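Local coordinates for SusD homolog (Bacteroides thetaiotaomicron, PDB 3EHM), which probably binds mucin O-glycans as a SusD-like outer-membrane lipoprotein, taking part in mucin glycan use by a gut symbiont, at residues 28-33 / 252-257; 198-203 / 339-344; 278-283 / 290-295. One frame throughout, in Å; residues are numbered along the deposited sequence.

Contact 1: residues 28-33 / 252-257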
loop_
_atom_site.group_PDB
_atom_site.type_symbol
_atom_site.label_atom_id
_atom_site.label_comp_id
_atom_site.label_asym_id
_atom_site.label_seq_id
_atom_site.Cartn_x
_atom_site.Cartn_y
_atom_site.Cartn_z
ATOM N N ARG A 28 -0.506 -2.825 -24.804
ATOM C CA ARG A 28 0.598 -2.544 -23.899
ATOM C C ARG A 28 0.148 -1.725 -22.696
ATOM O O ARG A 28 0.528 -2.014 -21.561
ATOM C CB ARG A 28 1.697 -1.797 -24.651
ATOM C CG ARG A 28 2.458 -2.675 -25.624
ATOM C CD ARG A 28 3.140 -1.843 -26.692
ATOM N NE ARG A 28 4.062 -2.647 -27.484
ATOM C CZ ARG A 28 4.069 -2.681 -28.810
ATOM N NH1 ARG A 28 3.196 -1.955 -29.497
ATOM N NH2 ARG A 28 4.957 -3.432 -29.449
ATOM N N PHE A 29 -0.669 -0.706 -22.947
ATOM C CA PHE A 29 -1.160 0.151 -21.874
ATOM C C PHE A 29 -2.083 -0.602 -20.915
ATOM O O PHE A 29 -2.036 -0.389 -19.702
ATOM C CB PHE A 29 -1.885 1.367 -22.463
ATOM C CG PHE A 29 -2.356 2.353 -21.431
ATOM C CD1 PHE A 29 -1.496 2.797 -20.429
ATOM C CD2 PHE A 29 -3.657 2.842 -21.464
ATOM C CE1 PHE A 29 -1.927 3.715 -19.474
ATOM C CE2 PHE A 29 -4.099 3.760 -20.515
ATOM C CZ PHE A 29 -3.231 4.196 -19.517
HETATM N N MSE A 30 -2.920 -1.487 -21.445
HETATM C CA MSE A 30 -3.816 -2.237 -20.574
HETATM C C MSE A 30 -3.032 -3.240 -19.734
HETATM O O MSE A 30 -3.393 -3.516 -18.591
HETATM C CB MSE A 30 -4.908 -2.935 -21.391
HETATM C CG MSE A 30 -5.907 -1.960 -21.998
HETATM SE SE MSE A 30 -7.585 -2.784 -22.499
HETATM C CE MSE A 30 -6.927 -3.840 -23.981
ATOM N N ASN A 31 -1.950 -3.771 -20.297
ATOM C CA ASN A 31 -1.105 -4.715 -19.572
ATOM C C ASN A 31 -0.498 -3.954 -18.399
ATOM O O ASN A 31 -0.477 -4.448 -17.270
ATOM C CB ASN A 31 0.010 -5.250 -20.483
ATOM C CG ASN A 31 0.928 -6.245 -19.777
ATOM O OD1 ASN A 31 1.925 -6.699 -20.346
ATOM N ND2 ASN A 31 0.594 -6.591 -18.543
HETATM N N MSE A 32 -0.020 -2.743 -18.670
HETATM C CA MSE A 32 0.579 -1.907 -17.630
HETATM C C MSE A 32 -0.373 -1.677 -16.464
HETATM O O MSE A 32 0.000 -1.837 -15.302
HETATM C CB MSE A 32 0.990 -0.537 -18.191
HETATM C CG MSE A 32 2.257 -0.536 -19.027
HETATM SE SE MSE A 32 2.806 1.292 -19.419
HETATM C CE MSE A 32 3.366 1.809 -17.637
ATOM N N GLN A 33 -1.603 -1.288 -16.782
ATOM C CA GLN A 33 -2.601 -1.013 -15.759
ATOM C C GLN A 33 -2.897 -2.211 -14.866
ATOM O O GLN A 33 -3.112 -2.059 -13.663
ATOM C CB GLN A 33 -3.890 -0.522 -16.417
ATOM C CG GLN A 33 -3.699 0.770 -17.188
ATOM C CD GLN A 33 -4.921 1.154 -17.985
ATOM O OE1 GLN A 33 -5.889 1.686 -17.444
ATOM N NE2 GLN A 33 -4.889 0.873 -19.282
ATOM N N ASP A 252 -16.102 -3.784 -19.759
ATOM C CA ASP A 252 -16.226 -4.343 -21.103
ATOM C C ASP A 252 -14.903 -4.208 -21.853
ATOM O O ASP A 252 -14.591 -5.015 -22.735
ATOM C CB ASP A 252 -17.353 -3.633 -21.880
ATOM C CG ASP A 252 -16.955 -2.244 -22.376
ATOM O OD1 ASP A 252 -16.370 -1.472 -21.586
ATOM O OD2 ASP A 252 -17.239 -1.919 -23.556
ATOM N N LYS A 253 -14.126 -3.189 -21.495
ATOM C CA LYS A 253 -12.830 -2.942 -22.122
ATOM C C LYS A 253 -11.854 -4.059 -21.788
ATOM O O LYS A 253 -10.982 -4.406 -22.591
ATOM C CB LYS A 253 -12.235 -1.626 -21.623
ATOM C CG LYS A 253 -13.080 -0.400 -21.887
ATOM C CD LYS A 253 -12.417 0.821 -21.272
ATOM C CE LYS A 253 -13.287 2.055 -21.413
ATOM N NZ LYS A 253 -12.654 3.223 -20.761
HETATM N N MSE A 254 -11.997 -4.607 -20.587
HETATM C CA MSE A 254 -11.121 -5.679 -20.137
HETATM C C MSE A 254 -11.733 -6.396 -18.945
HETATM O O MSE A 254 -11.663 -5.911 -17.817
HETATM C CB MSE A 254 -9.752 -5.107 -19.752
HETATM C CG MSE A 254 -8.761 -6.122 -19.177
HETATM SE SE MSE A 254 -8.307 -7.577 -20.383
HETATM C CE MSE A 254 -7.459 -6.543 -21.776
ATOM N N PRO A 255 -12.372 -7.552 -19.180
ATOM C CA PRO A 255 -12.965 -8.271 -18.051
ATOM C C PRO A 255 -11.856 -8.665 -17.079
ATOM O O PRO A 255 -10.763 -9.048 -17.501
ATOM C CB PRO A 255 -13.607 -9.482 -18.716
ATOM C CG PRO A 255 -14.014 -8.937 -20.064
ATOM C CD PRO A 255 -12.786 -8.150 -20.462
ATOM N N LEU A 256 -12.132 -8.560 -15.785
ATOM C CA LEU A 256 -11.145 -8.908 -14.770
ATOM C C LEU A 256 -11.749 -9.692 -13.615
ATOM O O LEU A 256 -12.936 -9.578 -13.320
ATOM C CB LEU A 256 -10.488 -7.644 -14.207
ATOM C CG LEU A 256 -9.687 -6.746 -15.153
ATOM C CD1 LEU A 256 -9.290 -5.477 -14.417
ATOM C CD2 LEU A 256 -8.457 -7.482 -15.658
ATOM N N LEU A 257 -10.910 -10.492 -12.970
ATOM C CA LEU A 257 -11.306 -11.281 -11.814
ATOM C C LEU A 257 -10.521 -10.692 -10.647
ATOM O O LEU A 257 -9.291 -10.733 -10.648
ATOM C CB LEU A 257 -10.908 -12.747 -12.003
ATOM C CG LEU A 257 -11.188 -13.672 -10.814
ATOM C CD1 LEU A 257 -12.695 -13.736 -10.560
ATOM C CD2 LEU A 257 -10.630 -15.064 -11.098
#
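M30 and M254, both built as selenomethionine, meet with their terminal methyl groups. The two CE atoms, M30 CE and M254 CE, are 3.5 Å apart. The contact lies near the surface of the SusD-like fold. It joins helix 23-36, which carries M30, to the irregular chain between strand 246-248 and helix 261-266. The two side chains run at a slant to each other. M30 SE also lies 3.8 Å from M254 CE, so the methyl of M254 meets both end atoms of M30. M254 reaches across with CG anti to the backbone N (chi1 176°), and then folds back at its last two torsions. The backbone of K253 adds one more neighbour: K253 O is 3.8 Å from M30 SE. The methyl and selenium contacts between M30 and M254 are apolar packing; K253 O only lies beside M30 SE. The backbones stay well apart, with M30 CA and M254 CA separated by 8.1 Å.

K253 sets out toward the helix and then turns its ammonium group to the carbonyls of A187 and D190. M254 also touches Q34, one turn along the helix from M30, and the amide of Q33 bonds to L191 N and Y189 O, near the partners of K253. That amide also bends back to its own helix. Q33 NE2 gives a bond of 3.1 Å to F29 O, from above the carbonyl plane, while Q33 N reaches the same oxygen from the opposite face.

Contact 2: residues 198-203 / 339-344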
loop_
_atom_site.group_PDB
_atom_site.type_symbol
_atom_site.label_atom_id
_atom_site.label_comp_id
_atom_site.label_asym_id
_atom_site.label_seq_id
_atom_site.Cartn_x
_atom_site.Cartn_y
_atom_site.Cartn_z
ATOM N N GLN A 198 -7.844 15.155 -17.525
ATOM C CA GLN A 198 -7.902 15.984 -16.323
ATOM C C GLN A 198 -7.810 15.124 -15.065
ATOM O O GLN A 198 -7.194 15.523 -14.083
ATOM C CB GLN A 198 -9.195 16.808 -16.304
ATOM C CG GLN A 198 -9.186 17.990 -17.267
ATOM C CD GLN A 198 -8.537 17.650 -18.598
ATOM O OE1 GLN A 198 -7.324 17.814 -18.774
ATOM N NE2 GLN A 198 -9.339 17.156 -19.538
ATOM N N ASN A 199 -8.426 13.946 -15.089
ATOM C CA ASN A 199 -8.353 13.065 -13.935
ATOM C C ASN A 199 -6.946 12.480 -13.823
ATOM O O ASN A 199 -6.427 12.319 -12.723
ATOM C CB ASN A 199 -9.399 11.958 -14.038
ATOM C CG ASN A 199 -10.743 12.383 -13.473
ATOM O OD1 ASN A 199 -11.774 11.781 -13.763
ATOM N ND2 ASN A 199 -10.732 13.427 -12.653
ATOM N N TRP A 200 -6.322 12.175 -14.957
ATOM C CA TRP A 200 -4.966 11.643 -14.917
ATOM C C TRP A 200 -4.037 12.667 -14.275
ATOM O O TRP A 200 -3.104 12.307 -13.555
ATOM C CB TRP A 200 -4.472 11.288 -16.320
ATOM C CG TRP A 200 -4.898 9.920 -16.747
ATOM C CD1 TRP A 200 -5.901 9.602 -17.616
ATOM C CD2 TRP A 200 -4.367 8.676 -16.273
ATOM N NE1 TRP A 200 -6.029 8.236 -17.711
ATOM C CE2 TRP A 200 -5.100 7.643 -16.897
ATOM C CE3 TRP A 200 -3.344 8.334 -15.378
ATOM C CZ2 TRP A 200 -4.843 6.287 -16.655
ATOM C CZ3 TRP A 200 -3.088 6.985 -15.137
ATOM C CH2 TRP A 200 -3.837 5.980 -15.775
ATOM N N VAL A 201 -4.301 13.945 -14.533
ATOM C CA VAL A 201 -3.494 15.011 -13.955
ATOM C C VAL A 201 -3.693 15.025 -12.443
ATOM O O VAL A 201 -2.735 15.155 -11.683
ATOM C CB VAL A 201 -3.880 16.389 -14.540
ATOM C CG1 VAL A 201 -3.247 17.502 -13.720
ATOM C CG2 VAL A 201 -3.418 16.481 -15.996
ATOM N N LYS A 202 -4.939 14.886 -12.005
ATOM C CA LYS A 202 -5.229 14.873 -10.579
ATOM C C LYS A 202 -4.517 13.704 -9.914
ATOM O O LYS A 202 -3.994 13.838 -8.812
ATOM C CB LYS A 202 -6.735 14.774 -10.342
ATOM C CG LYS A 202 -7.500 16.012 -10.791
ATOM C CD LYS A 202 -8.972 15.898 -10.454
ATOM C CE LYS A 202 -9.701 17.187 -10.783
ATOM N NZ LYS A 202 -11.107 17.136 -10.306
ATOM N N LEU A 203 -4.494 12.556 -10.584
ATOM C CA LEU A 203 -3.821 11.393 -10.026
ATOM C C LEU A 203 -2.333 11.682 -9.905
ATOM O O LEU A 203 -1.711 11.350 -8.897
ATOM C CB LEU A 203 -4.048 10.158 -10.905
ATOM C CG LEU A 203 -3.199 8.929 -10.560
ATOM C CD1 LEU A 203 -3.417 8.527 -9.100
ATOM C CD2 LEU A 203 -3.563 7.785 -11.491
ATOM N N LEU A 339 -9.613 -2.785 -7.298
ATOM C CA LEU A 339 -8.384 -2.675 -6.527
ATOM C C LEU A 339 -8.148 -1.174 -6.618
ATOM O O LEU A 339 -8.334 -0.582 -7.681
ATOM C CB LEU A 339 -7.238 -3.453 -7.175
ATOM C CG LEU A 339 -7.331 -4.974 -7.009
ATOM C CD1 LEU A 339 -6.055 -5.626 -7.521
ATOM C CD2 LEU A 339 -7.534 -5.315 -5.541
ATOM N N TYR A 340 -7.755 -0.558 -5.511
ATOM C CA TYR A 340 -7.567 0.886 -5.481
ATOM C C TYR A 340 -6.125 1.370 -5.537
ATOM O O TYR A 340 -5.272 0.889 -4.794
ATOM C CB TYR A 340 -8.232 1.443 -4.225
ATOM C CG TYR A 340 -9.688 1.074 -4.094
ATOM C CD1 TYR A 340 -10.677 1.823 -4.729
ATOM C CD2 TYR A 340 -10.080 -0.024 -3.331
ATOM C CE1 TYR A 340 -12.021 1.493 -4.600
ATOM C CE2 TYR A 340 -11.420 -0.367 -3.197
ATOM C CZ TYR A 340 -12.383 0.397 -3.831
ATOM O OH TYR A 340 -13.711 0.078 -3.677
ATOM N N TRP A 341 -5.875 2.337 -6.418
ATOM C CA TRP A 341 -4.554 2.939 -6.585
ATOM C C TRP A 341 -4.442 4.182 -5.702
ATOM O O TRP A 341 -3.431 4.394 -5.023
ATOM C CB TRP A 341 -4.336 3.376 -8.035
ATOM C CG TRP A 341 -4.135 2.279 -9.036
ATOM C CD1 TRP A 341 -4.242 0.932 -8.829
ATOM C CD2 TRP A 341 -3.829 2.450 -10.423
ATOM N NE1 TRP A 341 -4.025 0.254 -10.008
ATOM C CE2 TRP A 341 -3.770 1.164 -11.001
ATOM C CE3 TRP A 341 -3.603 3.569 -11.234
ATOM C CZ2 TRP A 341 -3.492 0.965 -12.356
ATOM C CZ3 TRP A 341 -3.326 3.373 -12.579
ATOM C CH2 TRP A 341 -3.275 2.080 -13.128
ATOM N N PHE A 342 -5.481 5.011 -5.730
ATOM C CA PHE A 342 -5.484 6.239 -4.938
ATOM C C PHE A 342 -6.917 6.716 -4.724
ATOM O O PHE A 342 -7.682 6.838 -5.677
ATOM C CB PHE A 342 -4.672 7.322 -5.659
ATOM C CG PHE A 342 -4.114 8.380 -4.740
ATOM C CD1 PHE A 342 -4.959 9.226 -4.030
ATOM C CD2 PHE A 342 -2.739 8.516 -4.574
ATOM C CE1 PHE A 342 -4.441 10.193 -3.163
ATOM C CE2 PHE A 342 -2.210 9.480 -3.711
ATOM C CZ PHE A 342 -3.066 10.319 -3.004
ATOM N N ARG A 343 -7.275 6.993 -3.473
ATOM C CA ARG A 343 -8.627 7.442 -3.164
ATOM C C ARG A 343 -8.655 8.828 -2.548
ATOM O O ARG A 343 -7.673 9.282 -1.963
ATOM C CB ARG A 343 -9.310 6.450 -2.222
ATOM C CG ARG A 343 -9.122 5.000 -2.641
ATOM C CD ARG A 343 -10.101 4.080 -1.936
ATOM N NE ARG A 343 -11.464 4.251 -2.435
ATOM C CZ ARG A 343 -12.495 3.507 -2.052
ATOM N NH1 ARG A 343 -12.318 2.538 -1.161
ATOM N NH2 ARG A 343 -13.699 3.724 -2.562
ATOM N N ALA A 344 -9.800 9.492 -2.669
ATOM C CA ALA A 344 -9.963 10.840 -2.141
ATOM C C ALA A 344 -9.650 10.951 -0.650
ATOM O O ALA A 344 -9.056 11.936 -0.206
ATOM C CB ALA A 344 -11.383 11.336 -2.419
#
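The backbones of L203 and F342 come closest here, with CA atoms 7.4 Å apart, where the chain of 339-344 turns a corner at W341. L203 meets two partners, F342 and W341. Its two methyls split between them. L203 CD1 touches the CB of F342 at 3.9 Å. The same methyl approaches the F342 ring only obliquely. L203 CD2 comes to the edge of the W341 indole, near the ring plane, 4.2 Å from W341 CE3. A chi1 of 170° swings the leucine fork away from the backbone N, and its two methyls reach these neighbours. W200, one turn earlier, reaches the same indole with the far end of its own six-membered ring. W200 CH2 lies 4.2 Å from W341 CZ3, again at the edge of W341. The two indoles cross at a slant and are not stacked.

The corner is a classic beta bulge: W341 and F342 both face A246 of the antiparallel partner strand 246-248. It brings two successive aromatic residues to helix 197-215. All four touching residues are buried, and the contact is carbon on carbon throughout. Helix 116-140 also borders the site, where I131 touches both L203 and W341. W200 is buried, and its NE1 is hydrogen-bonded to D190 OD2. The polar edge of that indole thus has a partner outside the two segments, while its carbon end, at CH2, is the part turned to W341.

Contact 3: residues 278-283 / 290-295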
loop_
_atom_site.group_PDB
_atom_site.type_symbol
_atom_site.label_atom_id
_atom_site.label_comp_id
_atom_site.label_asym_id
_atom_site.label_seq_id
_atom_site.Cartn_x
_atom_site.Cartn_y
_atom_site.Cartn_z
ATOM N N GLY A 278 -8.443 -5.079 15.642
ATOM C CA GLY A 278 -8.315 -4.395 16.918
ATOM C C GLY A 278 -8.790 -2.959 16.877
ATOM O O GLY A 278 -9.498 -2.503 17.784
ATOM N N TYR A 279 -8.392 -2.233 15.835
ATOM C CA TYR A 279 -8.808 -0.843 15.692
ATOM C C TYR A 279 -10.297 -0.734 15.370
ATOM O O TYR A 279 -11.019 0.024 16.011
ATOM C CB TYR A 279 -7.985 -0.148 14.599
ATOM C CG TYR A 279 -6.567 0.175 15.028
ATOM C CD1 TYR A 279 -6.312 1.217 15.918
ATOM C CD2 TYR A 279 -5.489 -0.594 14.589
ATOM C CE1 TYR A 279 -5.022 1.486 16.366
ATOM C CE2 TYR A 279 -4.190 -0.335 15.033
ATOM C CZ TYR A 279 -3.966 0.706 15.926
ATOM O OH TYR A 279 -2.689 0.952 16.399
ATOM N N LEU A 280 -10.760 -1.496 14.385
ATOM C CA LEU A 280 -12.165 -1.442 13.992
ATOM C C LEU A 280 -13.090 -1.765 15.156
ATOM O O LEU A 280 -14.105 -1.097 15.353
ATOM C CB LEU A 280 -12.428 -2.402 12.826
ATOM C CG LEU A 280 -11.678 -2.081 11.529
ATOM C CD1 LEU A 280 -11.944 -3.167 10.491
ATOM C CD2 LEU A 280 -12.124 -0.724 11.006
ATOM N N ASP A 281 -12.732 -2.785 15.931
ATOM C CA ASP A 281 -13.537 -3.189 17.083
ATOM C C ASP A 281 -13.511 -2.138 18.194
ATOM O O ASP A 281 -14.555 -1.674 18.650
ATOM C CB ASP A 281 -13.025 -4.515 17.649
ATOM C CG ASP A 281 -13.862 -5.010 18.818
ATOM O OD1 ASP A 281 -14.959 -5.559 18.575
ATOM O OD2 ASP A 281 -13.432 -4.834 19.980
ATOM N N GLY A 282 -12.311 -1.768 18.630
ATOM C CA GLY A 282 -12.181 -0.789 19.695
ATOM C C GLY A 282 -12.772 0.575 19.390
ATOM O O GLY A 282 -13.279 1.256 20.285
ATOM N N TYR A 283 -12.704 0.982 18.127
ATOM C CA TYR A 283 -13.226 2.276 17.710
ATOM C C TYR A 283 -14.712 2.204 17.370
ATOM O O TYR A 283 -15.307 3.213 16.985
ATOM C CB TYR A 283 -12.469 2.779 16.472
ATOM C CG TYR A 283 -11.025 3.200 16.690
ATOM C CD1 TYR A 283 -10.221 3.547 15.602
ATOM C CD2 TYR A 283 -10.472 3.296 17.972
ATOM C CE1 TYR A 283 -8.917 3.979 15.774
ATOM C CE2 TYR A 283 -9.149 3.732 18.156
ATOM C CZ TYR A 283 -8.382 4.073 17.048
ATOM O OH TYR A 283 -7.085 4.520 17.190
ATOM N N ALA A 290 -18.213 -3.561 6.729
ATOM C CA ALA A 290 -18.053 -3.267 5.312
ATOM C C ALA A 290 -16.841 -3.991 4.736
ATOM O O ALA A 290 -16.848 -4.398 3.576
ATOM C CB ALA A 290 -17.907 -1.769 5.100
ATOM N N TYR A 291 -15.804 -4.153 5.551
ATOM C CA TYR A 291 -14.575 -4.805 5.096
ATOM C C TYR A 291 -14.541 -6.320 5.252
ATOM O O TYR A 291 -13.998 -7.021 4.399
ATOM C CB TYR A 291 -13.346 -4.263 5.844
ATOM C CG TYR A 291 -12.995 -2.798 5.645
ATOM C CD1 TYR A 291 -13.524 -2.060 4.589
ATOM C CD2 TYR A 291 -12.086 -2.169 6.497
ATOM C CE1 TYR A 291 -13.151 -0.724 4.387
ATOM C CE2 TYR A 291 -11.706 -0.840 6.301
ATOM C CZ TYR A 291 -12.242 -0.126 5.247
ATOM O OH TYR A 291 -11.864 1.184 5.048
ATOM N N PHE A 292 -15.105 -6.831 6.341
ATOM C CA PHE A 292 -15.031 -8.263 6.587
ATOM C C PHE A 292 -16.323 -8.988 6.931
ATOM O O PHE A 292 -17.300 -8.388 7.379
ATOM C CB PHE A 292 -14.021 -8.534 7.705
ATOM C CG PHE A 292 -12.700 -7.842 7.520
ATOM C CD1 PHE A 292 -12.461 -6.604 8.111
ATOM C CD2 PHE A 292 -11.691 -8.430 6.761
ATOM C CE1 PHE A 292 -11.236 -5.963 7.952
ATOM C CE2 PHE A 292 -10.464 -7.795 6.596
ATOM C CZ PHE A 292 -10.235 -6.559 7.194
ATOM N N THR A 293 -16.293 -10.301 6.729
ATOM C CA THR A 293 -17.423 -11.171 7.027
ATOM C C THR A 293 -17.268 -11.665 8.462
ATOM O O THR A 293 -16.192 -11.550 9.054
ATOM C CB THR A 293 -17.413 -12.414 6.123
ATOM O OG1 THR A 293 -16.260 -13.213 6.433
ATOM C CG2 THR A 293 -17.362 -12.009 4.656
ATOM N N GLU A 294 -18.341 -12.198 9.034
ATOM C CA GLU A 294 -18.244 -12.749 10.375
ATOM C C GLU A 294 -17.762 -14.171 10.151
ATOM O O GLU A 294 -18.163 -14.816 9.184
ATOM C CB GLU A 294 -19.604 -12.780 11.073
ATOM C CG GLU A 294 -20.170 -11.413 11.408
ATOM C CD GLU A 294 -21.430 -11.509 12.245
ATOM O OE1 GLU A 294 -21.322 -11.764 13.466
ATOM O OE2 GLU A 294 -22.531 -11.342 11.679
ATOM N N GLY A 295 -16.888 -14.654 11.022
ATOM C CA GLY A 295 -16.401 -16.009 10.872
ATOM C C GLY A 295 -17.216 -16.929 11.757
ATOM O O GLY A 295 -18.152 -16.487 12.424
#
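L280 meets Y291 and F292 through a single methyl group. Its CB points from helix 274-282 toward the chain at the end of helix 287-291, but CB itself stays clear of both rings. CG continues the same way, also without a close partner in 290-295. The chain is extended from there: CD1 is anti to CA (chi2 176°), which sends this methyl farthest from the helix. L280 CD1 lies 3.8 Å from F292 CE1. It sits at the edge of that ring, in its plane. The same methyl is 4.1 Å from Y291 CD2, which it meets obliquely. The other methyl stands farther off, with L280 CD2 4.7 Å from Y291 CD2. The leucine side chain crosses each aromatic side chain at about a right angle.

This is plain apolar packing between two consecutive short helices of the SusD-like fold. A short turn separates them, and the contact joins the C-terminal part of helix 274-282 to the C-terminal end of helix 287-291. At F292 the backbone leaves the helix and turns extended, running on toward strand 295-297. Y291 and F292 therefore point successive rings at the same leucine.

Y446 meets both rings from outside the two segments, its plane tilted about 35° to Y291 and about 50° to F292. Y291 OH is hydrogen-bonded to L443 O of helix 429-445, while the ring carbons meet the leucine. All the atoms that touch between the segments are carbon, so the link rests on dispersion and on the burial of a leucine methyl against the carbon atoms of two rings.

How the contacts relate
From the N terminus, helix 23-36 supplies residues 28-33 to contact 1. The chain passes through 198-203 before 252-257 closes that loop. Contact 2 has thus opened already, and it closes only at 339-344, so contacts 1 and 2 cross. Contact 3 opens later. It shuts a short loop at 290-295, nested inside that of contact 2, and ties helix 274-282 to the end of helix 287-291. Contacts 1 and 2 also touch: Q33 O is 3.3 Å from W341 CZ2, and F29 CZ is 3.9 Å from W200 CZ2. Helices 23-36 and 197-215 and strand 339-342 therefore share one core. The centres of contacts 2 and 3 are about 27 Å apart, though their nearest atoms are about 6 Å apart, without touching.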